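Local coordinates for CurK, CurL fusion protein (Moorea producens 3L, PDB 4MYZ) that holds two docking domains of the curacin A polyketide synthase in one engineered chain, modelling how modules CurK and CurL recognise each other, at the interface of chains A and B. Coordinates in Å, arbitrary orientation; residue numbers count along the deposited sequence, not the author numbering. Chains: chain A/B, CurK, CurL fusion protein.

The interface of chains A and B. Residues chain A 18, 21-22, 25; chain B 61, 64-65, 68.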
# COMPACT_ATOMS: atom_id res chain seq x y z
N LEU A 18 -4.89 -1.88 -11.65
CA LEU A 18 -4.66 -1.80 -10.21
C LEU A 18 -3.18 -2.09 -9.89
O LEU A 18 -2.54 -1.35 -9.15
CB LEU A 18 -5.57 -2.79 -9.51
CG LEU A 18 -5.47 -2.92 -8.03
CD1 LEU A 18 -5.76 -1.59 -7.33
CD2 LEU A 18 -6.48 -3.97 -7.60
N SER A 21 -0.99 0.76 -11.02
CA SER A 21 -1.17 1.92 -10.14
C SER A 21 -0.44 1.73 -8.83
O SER A 21 0.16 2.68 -8.30
CB SER A 21 -2.65 2.16 -9.89
OG SER A 21 -3.29 2.56 -11.09
N VAL A 22 -0.51 0.54 -8.27
CA VAL A 22 0.20 0.23 -7.03
C VAL A 22 1.71 0.40 -7.22
O VAL A 22 2.36 1.05 -6.42
CB VAL A 22 -0.17 -1.17 -6.52
CG1 VAL A 22 0.82 -1.66 -5.48
CG2 VAL A 22 -1.59 -1.23 -6.01
N GLU A 25 2.74 4.02 -7.33
CA GLU A 25 2.80 4.64 -6.00
C GLU A 25 4.03 4.21 -5.22
O GLU A 25 4.65 5.02 -4.52
CB GLU A 25 1.54 4.31 -5.20
CG GLU A 25 0.31 5.02 -5.71
CD GLU A 25 0.43 6.53 -5.84
OE1 GLU A 25 0.96 7.20 -4.94
OE2 GLU A 25 -0.04 7.03 -6.85
N LEU B 61 -3.77 0.24 -2.55
CA LEU B 61 -3.57 1.41 -3.42
C LEU B 61 -4.00 2.68 -2.69
O LEU B 61 -3.31 3.69 -2.73
CB LEU B 61 -4.35 1.23 -4.73
CG LEU B 61 -4.25 2.41 -5.69
CD1 LEU B 61 -2.81 2.75 -6.00
CD2 LEU B 61 -5.07 2.12 -6.94
N LEU B 64 -1.46 3.50 0.09
CA LEU B 64 -0.19 3.98 -0.46
C LEU B 64 -0.32 5.41 -0.92
O LEU B 64 0.59 6.25 -0.71
CB LEU B 64 0.32 3.05 -1.59
CG LEU B 64 0.77 1.67 -1.13
CD1 LEU B 64 0.80 0.73 -2.33
CD2 LEU B 64 2.11 1.76 -0.41
N LYS B 65 -1.43 5.72 -1.57
CA LYS B 65 -1.68 7.08 -2.03
C LYS B 65 -1.77 8.03 -0.85
O LYS B 65 -1.22 9.15 -0.90
CB LYS B 65 -2.94 7.17 -2.87
CG LYS B 65 -2.81 6.58 -4.26
CD LYS B 65 -4.15 6.65 -4.98
CE LYS B 65 -4.42 8.02 -5.55
NZ LYS B 65 -3.65 8.25 -6.82
N ARG B 68 1.74 8.53 0.59
CA ARG B 68 2.54 9.39 -0.31
C ARG B 68 2.11 10.84 -0.18
O ARG B 68 2.97 11.74 -0.08
CB ARG B 68 2.40 8.93 -1.78
CG ARG B 68 3.16 9.84 -2.78
CD ARG B 68 2.72 9.55 -4.20
NE ARG B 68 3.28 10.50 -5.16
CZ ARG B 68 3.13 10.39 -6.48
NH1 ARG B 68 3.69 11.29 -7.28
NH2 ARG B 68 2.44 9.37 -7.00
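The carboxylate of A:Glu25 meets the edge of the B:Arg68 guanidinium, with CD in the guanidinium plane. The two planes are 36° apart, so the pairing is not flat. NH2 of B:Arg68 forms a salt bridge to OE1 of A:Glu25 at 3.3 Å. The hydrogen bonds from NH2 to both carboxylate oxygens are weak.

One face of the carboxylate is covered by B:Lys65, whose CG sits over A:Glu25 CD at 3.6 Å. The lysine chain then bends at chi3 (80°) and chi4 (78°). This brings NZ over the same face, in a longer salt bridge, 3.8 Å from A:Glu25 OE2. NH2 of B:Arg68 comes from the opposite side of the carboxylate plane. Replacing A:Glu25 with an alanine would probably leave both basic groups without their acidic mate and uncover the aliphatic stem of B:Lys65.

Next to this charged end the contact is apolar. B:Leu61 inserts its branches among A:Leu18, A:Ser21 and A:Val22. Its CD2 lies 3.8 Å from A:Leu18 CD1, the two leucines lying alongside, pointing opposite ways. CG2 of A:Val22 rests 3.9 Å from B:Leu61 CB, and its CG1 meets B:Leu64 CD1 at 4.0 Å.

The chain is an engineered fusion, and the contact has a twin with the chains exchanged. By packing helix 15-32 of the CurK part against helix 56-71 of the CurL part, it is likely to tie the two docking domains together in the two-fold dimer.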